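Local coordinates for protein putative oxidoreductase (Yersinia pestis, PDB 3KUX) that is a putative oxidoreductase, not characterised in detail, that probably uses a nicotinamide dinucleotide bound to its N-terminal Rossmann domain, at residues Gly11-Gly16 and Gly37-Asp42; Gly254-Glu259 and Gly300-Tyr305; Glu196-Asp201 and Ala217-Pro222; Gly146-Phe151 and Tyr241-Thr246. All coordinates share one frame; numbering follows the deposited sequence.

Interaction 1: Gly11-Gly16 and Gly37-Asp42; sequences GLLGYG and GVSSSD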
loop_
_atom_site.group_PDB
_atom_site.type_symbol
_atom_site.label_atom_id
_atom_site.label_comp_id
_atom_site.label_asym_id
_atom_site.label_seq_id
_atom_site.Cartn_x
_atom_site.Cartn_y
_atom_site.Cartn_z
ATOM N N GLY A 11 5.397 -3.398 19.002
ATOM C CA GLY A 11 6.342 -2.291 19.138
ATOM C C GLY A 11 6.415 -1.457 17.868
ATOM O O GLY A 11 6.781 -1.957 16.804
ATOM N N LEU A 12 6.056 -0.183 17.979
ATOM C CA LEU A 12 6.086 0.724 16.836
ATOM C C LEU A 12 7.381 1.532 16.837
ATOM O O LEU A 12 7.850 1.962 17.891
ATOM C CB LEU A 12 4.878 1.659 16.875
ATOM C CG LEU A 12 4.736 2.692 15.757
ATOM C CD1 LEU A 12 4.631 2.016 14.411
ATOM C CD2 LEU A 12 3.520 3.567 16.005
ATOM N N LEU A 13 7.955 1.739 15.657
ATOM C CA LEU A 13 9.240 2.424 15.543
ATOM C C LEU A 13 9.108 3.865 15.049
ATOM O O LEU A 13 8.851 4.109 13.868
ATOM C CB LEU A 13 10.185 1.634 14.632
ATOM C CG LEU A 13 11.043 0.558 15.304
ATOM C CD1 LEU A 13 10.254 -0.233 16.329
ATOM C CD2 LEU A 13 11.664 -0.362 14.264
ATOM N N GLY A 14 9.287 4.815 15.962
ATOM C CA GLY A 14 9.210 6.232 15.623
ATOM C C GLY A 14 7.785 6.742 15.550
ATOM O O GLY A 14 6.837 5.959 15.568
ATOM N N TYR A 15 7.631 8.061 15.476
ATOM C CA TYR A 15 6.305 8.657 15.345
ATOM C C TYR A 15 6.223 9.580 14.132
ATOM O O TYR A 15 5.813 10.741 14.239
ATOM C CB TYR A 15 5.905 9.408 16.618
ATOM C CG TYR A 15 4.408 9.462 16.827
ATOM C CD1 TYR A 15 3.744 8.440 17.494
ATOM C CD2 TYR A 15 3.655 10.524 16.344
ATOM C CE1 TYR A 15 2.375 8.479 17.680
ATOM C CE2 TYR A 15 2.284 10.572 16.526
ATOM C CZ TYR A 15 1.650 9.548 17.194
ATOM O OH TYR A 15 0.287 9.593 17.380
ATOM N N GLY A 16 6.618 9.051 12.978
ATOM C CA GLY A 16 6.537 9.795 11.733
ATOM C C GLY A 16 5.100 9.949 11.279
ATOM O O GLY A 16 4.167 9.557 11.981
ATOM N N GLY A 37 4.585 -0.456 23.081
ATOM C CA GLY A 37 5.484 0.692 23.148
ATOM C C GLY A 37 5.828 1.331 21.816
ATOM O O GLY A 37 5.674 0.722 20.757
ATOM N N VAL A 38 6.302 2.569 21.880
ATOM C CA VAL A 38 6.731 3.299 20.699
ATOM C C VAL A 38 8.073 3.963 20.981
ATOM O O VAL A 38 8.247 4.585 22.029
ATOM C CB VAL A 38 5.722 4.391 20.324
ATOM C CG1 VAL A 38 6.156 5.096 19.043
ATOM C CG2 VAL A 38 4.329 3.801 20.180
ATOM N N SER A 39 9.017 3.825 20.053
ATOM C CA SER A 39 10.316 4.481 20.184
ATOM C C SER A 39 10.287 5.838 19.492
ATOM O O SER A 39 9.868 5.942 18.339
ATOM C CB SER A 39 11.430 3.605 19.607
ATOM O OG SER A 39 11.190 3.291 18.246
ATOM N N SER A 40 10.726 6.879 20.194
ATOM C CA SER A 40 10.657 8.230 19.646
ATOM C C SER A 40 11.555 9.228 20.366
ATOM O O SER A 40 11.899 9.041 21.534
ATOM C CB SER A 40 9.210 8.730 19.662
ATOM O OG SER A 40 9.128 10.070 19.209
ATOM N N SER A 41 11.930 10.289 19.656
ATOM C CA SER A 41 12.744 11.361 20.229
ATOM C C SER A 41 11.917 12.260 21.144
ATOM O O SER A 41 12.287 12.490 22.297
ATOM C CB SER A 41 13.395 12.198 19.127
ATOM O OG SER A 41 14.397 11.461 18.452
ATOM N N ASP A 42 10.802 12.770 20.625
ATOM C CA ASP A 42 9.910 13.617 21.413
ATOM C C ASP A 42 8.654 12.860 21.823
ATOM O O ASP A 42 7.729 12.697 21.029
ATOM C CB ASP A 42 9.528 14.887 20.645
ATOM C CG ASP A 42 8.665 15.836 21.473
ATOM O OD1 ASP A 42 8.444 15.562 22.674
ATOM O OD2 ASP A 42 8.207 16.860 20.921
HETATM O O HOH W 1 9.946 10.230 16.449
#
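G37 O accepts the backbone N-H of L12, with L12 N 2.9 Å from G37 O and a nearly straight N-H...O angle of 164°. The same oxygen draws a CA-H...O contact from G11 CA. The next rung reverses the roles, L12 O taking S39 N at 3.1 Å while V38 CA-H also leans on it. This parallel ladder, its strand axes 4.8 Å apart, closes the beta-alpha-beta crossover formed by strand 8-13, helix 17-28 and strand 33-39 of a Rossmann fold. G14 and G16 fall where the first two glycines of a GxGxxG-type turn between the first strand and helix 17-28 would be, with S19 at the third position, consistent with a place for the cofactor. G14 has a positive phi, 81°, and G16 is the helix N-cap.

L12 and V38 share one face of the sheet, V38 CG2 meeting L12 CB at 4.0 Å. V38 CG1, anti to its backbone N, turns toward the loop, 3.6 Å from G14 O, and sits near the plane of the Y15 ring at its edge. L12 also touches S19 and H23 of helix 17-28. The other face carries L13 and S39, which pack on L62 of helix 59-64. There S39 OG, placed between its own N and carbonyl carbon (chi1 58°), lies 3.4 Å from L13 CA and takes a weak bond from G14 N. Where the strands part, a water bridges the loops, bonded weakly to Y15 N and, at 2.9 Å, to S40 OG.

Interaction 2: Gly254-Glu259 and Gly300-Tyr305; sequences GVDPQE and GNYPAY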
loop_
_atom_site.group_PDB
_atom_site.type_symbol
_atom_site.label_atom_id
_atom_site.label_comp_id
_atom_site.label_asym_id
_atom_site.label_seq_id
_atom_site.Cartn_x
_atom_site.Cartn_y
_atom_site.Cartn_z
ATOM N N GLY A 254 -12.773 9.869 -7.556
ATOM C CA GLY A 254 -12.406 10.045 -6.156
ATOM C C GLY A 254 -11.276 9.135 -5.718
ATOM O O GLY A 254 -10.866 8.236 -6.456
ATOM N N VAL A 255 -10.759 9.379 -4.517
ATOM C CA VAL A 255 -9.815 8.459 -3.877
ATOM C C VAL A 255 -10.453 7.844 -2.636
ATOM O O VAL A 255 -11.511 8.291 -2.193
ATOM C CB VAL A 255 -8.502 9.162 -3.464
ATOM C CG1 VAL A 255 -7.809 9.718 -4.678
ATOM C CG2 VAL A 255 -8.771 10.256 -2.434
ATOM N N ASP A 256 -9.817 6.822 -2.076
ATOM C CA ASP A 256 -10.320 6.221 -0.842
ATOM C C ASP A 256 -10.278 7.245 0.292
ATOM O O ASP A 256 -9.312 7.999 0.409
ATOM C CB ASP A 256 -9.521 4.965 -0.482
ATOM C CG ASP A 256 -9.906 4.400 0.867
ATOM O OD1 ASP A 256 -10.526 3.315 0.899
ATOM O OD2 ASP A 256 -9.600 5.051 1.891
ATOM N N PRO A 257 -11.322 7.272 1.133
ATOM C CA PRO A 257 -11.507 8.350 2.107
ATOM C C PRO A 257 -10.862 8.146 3.487
ATOM O O PRO A 257 -10.945 9.039 4.330
ATOM C CB PRO A 257 -13.031 8.409 2.260
ATOM C CG PRO A 257 -13.514 7.006 1.935
ATOM C CD PRO A 257 -12.407 6.275 1.206
ATOM N N GLN A 258 -10.228 7.000 3.725
ATOM C CA GLN A 258 -9.703 6.710 5.061
ATOM C C GLN A 258 -8.536 7.604 5.461
ATOM O O GLN A 258 -8.489 8.104 6.586
ATOM C CB GLN A 258 -9.294 5.244 5.189
ATOM C CG GLN A 258 -10.379 4.259 4.831
ATOM C CD GLN A 258 -9.894 2.826 4.884
ATOM O OE1 GLN A 258 -9.678 2.267 5.963
ATOM N NE2 GLN A 258 -9.722 2.219 3.716
ATOM N N GLU A 259 -7.588 7.801 4.553
ATOM C CA GLU A 259 -6.380 8.544 4.896
ATOM C C GLU A 259 -6.691 9.903 5.528
ATOM O O GLU A 259 -6.113 10.263 6.553
ATOM C CB GLU A 259 -5.474 8.719 3.679
ATOM C CG GLU A 259 -4.097 9.261 4.039
ATOM C CD GLU A 259 -3.112 9.217 2.881
ATOM O OE1 GLU A 259 -3.551 9.200 1.707
ATOM O OE2 GLU A 259 -1.890 9.203 3.154
ATOM N N GLY A 300 -13.936 1.364 2.329
ATOM C CA GLY A 300 -12.515 1.092 2.524
ATOM C C GLY A 300 -12.359 0.346 3.828
ATOM O O GLY A 300 -13.199 0.472 4.719
ATOM N N ASN A 301 -11.295 -0.436 3.960
ATOM C CA ASN A 301 -11.171 -1.298 5.128
ATOM C C ASN A 301 -9.726 -1.593 5.497
ATOM O O ASN A 301 -9.289 -2.747 5.474
ATOM C CB ASN A 301 -11.933 -2.603 4.886
ATOM C CG ASN A 301 -12.077 -3.440 6.137
ATOM O OD1 ASN A 301 -12.004 -2.927 7.257
ATOM N ND2 ASN A 301 -12.284 -4.740 5.955
ATOM N N TYR A 302 -8.979 -0.549 5.840
ATOM C CA TYR A 302 -7.572 -0.727 6.146
ATOM C C TYR A 302 -7.376 -1.683 7.320
ATOM O O TYR A 302 -6.436 -2.477 7.317
ATOM C CB TYR A 302 -6.880 0.617 6.401
ATOM C CG TYR A 302 -6.646 1.449 5.151
ATOM C CD1 TYR A 302 -6.568 0.856 3.899
ATOM C CD2 TYR A 302 -6.477 2.828 5.231
ATOM C CE1 TYR A 302 -6.347 1.611 2.763
ATOM C CE2 TYR A 302 -6.252 3.587 4.100
ATOM C CZ TYR A 302 -6.189 2.974 2.871
ATOM O OH TYR A 302 -5.969 3.727 1.742
ATOM N N PRO A 303 -8.274 -1.629 8.316
ATOM C CA PRO A 303 -8.156 -2.498 9.496
ATOM C C PRO A 303 -8.036 -3.976 9.136
ATOM O O PRO A 303 -7.469 -4.751 9.903
ATOM C CB PRO A 303 -9.461 -2.249 10.264
ATOM C CG PRO A 303 -9.938 -0.915 9.794
ATOM C CD PRO A 303 -9.493 -0.801 8.357
ATOM N N ALA A 304 -8.563 -4.367 7.982
ATOM C CA ALA A 304 -8.462 -5.757 7.556
ATOM C C ALA A 304 -7.007 -6.240 7.543
ATOM O O ALA A 304 -6.740 -7.426 7.755
ATOM C CB ALA A 304 -9.110 -5.955 6.188
ATOM N N TYR A 305 -6.074 -5.323 7.297
ATOM C CA TYR A 305 -4.654 -5.675 7.225
ATOM C C TYR A 305 -4.130 -6.186 8.556
ATOM O O TYR A 305 -3.610 -7.300 8.646
ATOM C CB TYR A 305 -3.801 -4.485 6.773
ATOM C CG TYR A 305 -2.319 -4.794 6.759
ATOM C CD1 TYR A 305 -1.755 -5.508 5.712
ATOM C CD2 TYR A 305 -1.486 -4.385 7.801
ATOM C CE1 TYR A 305 -0.398 -5.800 5.689
ATOM C CE2 TYR A 305 -0.131 -4.676 7.792
ATOM C CZ TYR A 305 0.408 -5.384 6.729
ATOM O OH TYR A 305 1.755 -5.684 6.696
#
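Q258 lays its amide over one face of the Y302 ring, with NE2 3.3 Å above the ring plane and over its centre. Amide and ring planes differ by 27°, a stacked arrangement. The rotation of the amide is fixed from both ends. Q258 OE1 receives Y302 N at 2.9 Å on a lone pair, in the carbonyl plane, and W273 NE1 is a second donor to it. Q258 NE2 donates a hydrogen bond to D256 OD1 at 3.1 Å, nearly straight at 166° and on the syn side of the carboxylate. The other oxygen, D256 OD2, caps Q258 N at 2.7 Å, an Asx turn leading into helix 258-263 of the C-terminal alpha/beta domain. S131 N also donates to D256 OD1, and Y302 OH bonds to D130. G300 CA fits closely beside this network, 3.4 Å from D256 OD1.

Packing is looser at the margins. E259 brings only its backbone near, E259 N lying 4.4 Å from Y302 CE2, while its carboxylate makes weak links to R127 and Y17. P303 CD stands 3.9 Å from Q258 OE1, and the CB of N301 points away, on a partly exposed residue. Beyond the contact, the Y302 side chain touches F22 and L26 of helix 17-28.

Interaction 3: Glu196-Asp201 and Ala217-Pro222; sequences ETLNVD and AVLSYP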
loop_
_atom_site.group_PDB
_atom_site.type_symbol
_atom_site.label_atom_id
_atom_site.label_comp_id
_atom_site.label_asym_id
_atom_site.label_seq_id
_atom_site.Cartn_x
_atom_site.Cartn_y
_atom_site.Cartn_z
ATOM N N GLU A 196 3.732 -9.070 -19.513
ATOM C CA GLU A 196 4.836 -9.554 -20.332
ATOM C C GLU A 196 5.917 -8.480 -20.442
ATOM O O GLU A 196 7.107 -8.771 -20.345
ATOM C CB GLU A 196 4.344 -9.980 -21.717
ATOM C CG GLU A 196 3.435 -11.207 -21.699
ATOM C CD GLU A 196 3.144 -11.755 -23.094
ATOM O OE1 GLU A 196 2.724 -10.968 -23.974
ATOM O OE2 GLU A 196 3.330 -12.979 -23.305
ATOM N N THR A 197 5.496 -7.233 -20.626
ATOM C CA THR A 197 6.425 -6.118 -20.658
ATOM C C THR A 197 5.929 -4.948 -19.824
ATOM O O THR A 197 4.726 -4.743 -19.676
ATOM C CB THR A 197 6.645 -5.613 -22.088
ATOM O OG1 THR A 197 5.425 -5.056 -22.592
ATOM C CG2 THR A 197 7.094 -6.748 -22.984
ATOM N N LEU A 198 6.872 -4.177 -19.291
ATOM C CA LEU A 198 6.565 -2.936 -18.584
ATOM C C LEU A 198 7.237 -1.765 -19.287
ATOM O O LEU A 198 8.451 -1.766 -19.474
ATOM C CB LEU A 198 7.060 -3.014 -17.140
ATOM C CG LEU A 198 7.056 -1.688 -16.383
ATOM C CD1 LEU A 198 5.633 -1.267 -16.076
ATOM C CD2 LEU A 198 7.856 -1.801 -15.106
ATOM N N ASN A 199 6.449 -0.769 -19.686
ATOM C CA ASN A 199 6.991 0.428 -20.327
ATOM C C ASN A 199 6.665 1.684 -19.535
ATOM O O ASN A 199 5.502 2.078 -19.436
ATOM C CB ASN A 199 6.448 0.570 -21.742
ATOM C CG ASN A 199 7.196 1.617 -22.553
ATOM O OD1 ASN A 199 8.180 2.196 -22.091
ATOM N ND2 ASN A 199 6.738 1.857 -23.773
ATOM N N VAL A 200 7.684 2.326 -18.980
ATOM C CA VAL A 200 7.439 3.469 -18.109
ATOM C C VAL A 200 8.030 4.764 -18.631
ATOM O O VAL A 200 9.162 4.805 -19.105
ATOM C CB VAL A 200 7.957 3.215 -16.686
ATOM C CG1 VAL A 200 7.831 4.477 -15.848
ATOM C CG2 VAL A 200 7.190 2.056 -16.051
ATOM N N ASP A 201 7.245 5.827 -18.537
ATOM C CA ASP A 201 7.695 7.145 -18.948
ATOM C C ASP A 201 7.667 8.069 -17.742
ATOM O O ASP A 201 6.595 8.497 -17.310
ATOM C CB ASP A 201 6.793 7.693 -20.058
ATOM C CG ASP A 201 7.040 9.171 -20.341
ATOM O OD1 ASP A 201 6.054 9.890 -20.617
ATOM O OD2 ASP A 201 8.213 9.610 -20.290
ATOM N N ALA A 217 2.766 4.532 -16.917
ATOM C CA ALA A 217 3.248 3.160 -17.102
ATOM C C ALA A 217 2.258 2.312 -17.868
ATOM O O ALA A 217 1.060 2.356 -17.606
ATOM C CB ALA A 217 3.541 2.515 -15.763
ATOM N N VAL A 218 2.770 1.528 -18.810
ATOM C CA VAL A 218 1.948 0.590 -19.554
ATOM C C VAL A 218 2.430 -0.835 -19.310
ATOM O O VAL A 218 3.575 -1.173 -19.620
ATOM C CB VAL A 218 2.003 0.879 -21.064
ATOM C CG1 VAL A 218 1.234 -0.180 -21.837
ATOM C CG2 VAL A 218 1.465 2.269 -21.361
ATOM N N LEU A 219 1.557 -1.663 -18.740
ATOM C CA LEU A 219 1.842 -3.084 -18.537
ATOM C C LEU A 219 1.090 -3.887 -19.581
ATOM O O LEU A 219 -0.126 -3.748 -19.723
ATOM C CB LEU A 219 1.426 -3.533 -17.138
ATOM C CG LEU A 219 2.232 -2.987 -15.958
ATOM C CD1 LEU A 219 2.126 -1.465 -15.885
ATOM C CD2 LEU A 219 1.776 -3.617 -14.654
ATOM N N SER A 220 1.814 -4.728 -20.309
ATOM C CA SER A 220 1.246 -5.431 -21.455
ATOM C C SER A 220 0.976 -6.924 -21.197
ATOM O O SER A 220 1.847 -7.657 -20.717
ATOM C CB SER A 220 2.153 -5.250 -22.676
ATOM O OG SER A 220 1.426 -5.452 -23.875
ATOM N N TYR A 221 -0.238 -7.359 -21.523
ATOM C CA TYR A 221 -0.634 -8.763 -21.396
ATOM C C TYR A 221 -1.222 -9.275 -22.717
ATOM O O TYR A 221 -1.734 -8.497 -23.520
ATOM C CB TYR A 221 -1.710 -8.928 -20.324
ATOM C CG TYR A 221 -1.375 -8.427 -18.940
ATOM C CD1 TYR A 221 -1.124 -9.318 -17.903
ATOM C CD2 TYR A 221 -1.350 -7.069 -18.656
ATOM C CE1 TYR A 221 -0.834 -8.871 -16.630
ATOM C CE2 TYR A 221 -1.065 -6.610 -17.384
ATOM C CZ TYR A 221 -0.806 -7.515 -16.376
ATOM O OH TYR A 221 -0.518 -7.068 -15.109
ATOM N N PRO A 222 -1.172 -10.595 -22.935
ATOM C CA PRO A 222 -1.903 -11.149 -24.063
ATOM C C PRO A 222 -3.359 -10.681 -24.040
ATOM O O PRO A 222 -4.122 -11.059 -23.149
ATOM C CB PRO A 222 -1.841 -12.657 -23.808
ATOM C CG PRO A 222 -0.615 -12.855 -22.998
ATOM C CD PRO A 222 -0.487 -11.634 -22.143
HETATM O O HOH W 2 4.595 -2.809 -21.750
#
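Backbone bonds come first: N199 and V218 form a hydrogen-bonded antiparallel pair, N199 N reaching V218 O at 2.9 Å and V218 N reaching N199 O at the same length of 2.9 Å. Both N-H...O angles are 168°. Further along, S220 N donates to T197 O at 3.0 Å, and E196 N donates to S220 O. A water adds a polar bridge, donating to V218 O at 2.9 Å and, weakly, to T197 O, and also bonding to T197 OG1.

The pairing belongs to the beta hairpin of strands 197-203 and 214-221 in the mixed sheet of the C-terminal domain, its strands 170° apart in direction.

Apolar contacts occupy the face of L198, V200, A217 and L219. L198 and L219 lie side by side and point the same way, L198 CD1 meeting L219 CD1 at 3.5 Å. V200 CG2 rests on A217 CB at 3.7 Å. L219 continues onto L185 and A188 of helix 176-192, and L198 onto L335 of helix 323-342.

Mixed contacts lie elsewhere. On the face shared by T197 and S220, T197 OG1 approaches S220 CB at 3.3 Å. Beyond the strand ends, the extended E196 side chain passes obliquely across the P222 ring, E196 CD 3.8 Å from P222 CD.

Interaction 4: Gly146-Phe151 and Tyr241-Thr246; sequences GNVVYF and YIVHGT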
loop_
_atom_site.group_PDB
_atom_site.type_symbol
_atom_site.label_atom_id
_atom_site.label_comp_id
_atom_site.label_asym_id
_atom_site.label_seq_id
_atom_site.Cartn_x
_atom_site.Cartn_y
_atom_site.Cartn_z
ATOM N N GLY A 146 -17.588 -8.853 -18.600
ATOM C CA GLY A 146 -17.128 -9.847 -19.568
ATOM C C GLY A 146 -15.642 -10.094 -19.407
ATOM O O GLY A 146 -15.112 -10.038 -18.296
ATOM N N ASN A 147 -14.965 -10.370 -20.516
ATOM C CA ASN A 147 -13.509 -10.446 -20.509
ATOM C C ASN A 147 -12.904 -9.046 -20.461
ATOM O O ASN A 147 -13.122 -8.234 -21.363
ATOM C CB ASN A 147 -13.005 -11.198 -21.739
ATOM C CG ASN A 147 -13.687 -12.541 -21.917
ATOM O OD1 ASN A 147 -14.325 -12.794 -22.944
ATOM N ND2 ASN A 147 -13.572 -13.406 -20.911
ATOM N N VAL A 148 -12.159 -8.761 -19.400
ATOM C CA VAL A 148 -11.508 -7.466 -19.242
ATOM C C VAL A 148 -10.323 -7.326 -20.197
ATOM O O VAL A 148 -9.475 -8.216 -20.268
ATOM C CB VAL A 148 -11.021 -7.275 -17.797
ATOM C CG1 VAL A 148 -10.201 -6.007 -17.668
ATOM C CG2 VAL A 148 -12.203 -7.256 -16.852
ATOM N N VAL A 149 -10.267 -6.213 -20.927
ATOM C CA VAL A 149 -9.182 -5.982 -21.886
ATOM C C VAL A 149 -8.369 -4.725 -21.587
ATOM O O VAL A 149 -7.324 -4.512 -22.187
ATOM C CB VAL A 149 -9.698 -5.883 -23.342
ATOM C CG1 VAL A 149 -10.445 -7.142 -23.730
ATOM C CG2 VAL A 149 -10.580 -4.649 -23.519
ATOM N N TYR A 150 -8.841 -3.901 -20.660
ATOM C CA TYR A 150 -8.189 -2.629 -20.383
ATOM C C TYR A 150 -8.382 -2.212 -18.937
ATOM O O TYR A 150 -9.495 -2.271 -18.415
ATOM C CB TYR A 150 -8.758 -1.542 -21.300
ATOM C CG TYR A 150 -8.015 -0.224 -21.249
ATOM C CD1 TYR A 150 -6.803 -0.062 -21.915
ATOM C CD2 TYR A 150 -8.528 0.863 -20.545
ATOM C CE1 TYR A 150 -6.116 1.148 -21.873
ATOM C CE2 TYR A 150 -7.850 2.077 -20.505
ATOM C CZ TYR A 150 -6.648 2.209 -21.171
ATOM O OH TYR A 150 -5.970 3.399 -21.132
ATOM N N PHE A 151 -7.302 -1.781 -18.295
ATOM C CA PHE A 151 -7.379 -1.276 -16.931
ATOM C C PHE A 151 -6.546 -0.007 -16.773
ATOM O O PHE A 151 -5.333 -0.015 -16.992
ATOM C CB PHE A 151 -6.934 -2.350 -15.939
ATOM C CG PHE A 151 -6.907 -1.891 -14.501
ATOM C CD1 PHE A 151 -8.077 -1.546 -13.841
ATOM C CD2 PHE A 151 -5.708 -1.833 -13.800
ATOM C CE1 PHE A 151 -8.049 -1.132 -12.509
ATOM C CE2 PHE A 151 -5.668 -1.423 -12.468
ATOM C CZ PHE A 151 -6.838 -1.073 -11.821
ATOM N N TYR A 241 -10.346 4.889 -11.618
ATOM C CA TYR A 241 -10.289 3.691 -12.443
ATOM C C TYR A 241 -11.119 3.846 -13.710
ATOM O O TYR A 241 -12.212 4.419 -13.688
ATOM C CB TYR A 241 -10.848 2.477 -11.698
ATOM C CG TYR A 241 -10.055 1.984 -10.510
ATOM C CD1 TYR A 241 -8.667 1.976 -10.518
ATOM C CD2 TYR A 241 -10.707 1.476 -9.393
ATOM C CE1 TYR A 241 -7.951 1.509 -9.431
ATOM C CE2 TYR A 241 -10.003 1.002 -8.303
ATOM C CZ TYR A 241 -8.629 1.020 -8.327
ATOM O OH TYR A 241 -7.933 0.550 -7.243
ATOM N N ILE A 242 -10.603 3.301 -14.805
ATOM C CA ILE A 242 -11.358 3.126 -16.038
ATOM C C ILE A 242 -11.134 1.690 -16.492
ATOM O O ILE A 242 -10.000 1.292 -16.762
ATOM C CB ILE A 242 -10.874 4.084 -17.136
ATOM C CG1 ILE A 242 -11.227 5.528 -16.775
ATOM C CG2 ILE A 242 -11.474 3.702 -18.485
ATOM C CD1 ILE A 242 -10.554 6.553 -17.646
ATOM N N VAL A 243 -12.200 0.902 -16.561
ATOM C CA VAL A 243 -12.062 -0.517 -16.865
ATOM C C VAL A 243 -12.986 -0.923 -18.005
ATOM O O VAL A 243 -14.199 -0.756 -17.913
ATOM C CB VAL A 243 -12.383 -1.376 -15.628
ATOM C CG1 VAL A 243 -12.019 -2.822 -15.874
ATOM C CG2 VAL A 243 -11.652 -0.844 -14.410
ATOM N N HIS A 244 -12.414 -1.457 -19.080
ATOM C CA HIS A 244 -13.215 -1.892 -20.223
ATOM C C HIS A 244 -13.211 -3.406 -20.381
ATOM O O HIS A 244 -12.157 -4.043 -20.370
ATOM C CB HIS A 244 -12.733 -1.239 -21.524
ATOM C CG HIS A 244 -12.859 0.254 -21.541
ATOM N ND1 HIS A 244 -14.026 0.908 -21.207
ATOM C CD2 HIS A 244 -11.963 1.220 -21.861
ATOM C CE1 HIS A 244 -13.840 2.213 -21.311
ATOM N NE2 HIS A 244 -12.597 2.428 -21.707
ATOM N N GLY A 245 -14.400 -3.977 -20.532
ATOM C CA GLY A 245 -14.528 -5.402 -20.807
ATOM C C GLY A 245 -15.219 -5.587 -22.139
ATOM O O GLY A 245 -15.626 -4.608 -22.767
ATOM N N THR A 246 -15.355 -6.835 -22.573
ATOM C CA THR A 246 -16.047 -7.126 -23.825
ATOM C C THR A 246 -17.554 -6.900 -23.717
ATOM O O THR A 246 -18.259 -6.893 -24.726
ATOM C CB THR A 246 -15.811 -8.577 -24.285
ATOM O OG1 THR A 246 -16.158 -9.479 -23.224
ATOM C CG2 THR A 246 -14.360 -8.784 -24.673
#
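Y150 and H244 lie side by side and point the same way, their ring planes 24° apart but slid so far that the rings barely overlap. The centroids are 5.8 Å apart, and the nearest approach is between Y150 CD2 and H244 CD2 at 3.7 Å. Their polar ends are occupied outside this pair, Y150 OH by E152 and H244 ND1 by S249.

The opposite face of the sheet carries F151 and V243, and here the orientations differ. V243 CG2 meets the F151 ring at its edge and in its plane, 3.7 Å from F151 CD1. The F151 ring also meets that of Y241, inclined to it by 42°; F151 CZ and Y241 CE1 stand 3.7 Å apart. V148 CG1 adds a looser touch on V243 CG1.

The register shifts by one residue between V148 and Y150, a classic beta bulge in this antiparallel pair. V149 and Y150 together face H244: V149 N donates to H244 O at 2.9 Å with an angle of 170°, and Y150 N donates to it weakly at 3.3 Å. H244 N returns a bond to Y150 O. At the far end, N147 N donates to T246 OG1 at 3.1 Å and T246 N to N147 O.

In the mixed sheet, strand 148-156 runs between strands 241-245 and 224-231, and 248-252 flanks the other side of 241-245; V148 and F151 pack against helices 131-142 and 176-192.

How the interactions relate
Interaction 1 belongs to the N-terminal Rossmann domain, and interactions 2, 3 and 4 to the C-terminal alpha/beta domain. Helix 17-28 relates the first two: it starts just after G16 of interaction 1 and is touched by Y302 of interaction 2, whose nearest atoms lie about 11 Å from interaction 1. Interactions 3 and 4 share the mixed sheet, their centres 16 Å apart, and interaction 3 is nested in the chain segment closed by interaction 4. Interaction 2 comes to about 6 Å of interaction 4, measured between nearest atoms. The presumed dinucleotide-binding loop of interaction 1 is remote from the hairpin and the bulge, with centres 39 and 44 Å away.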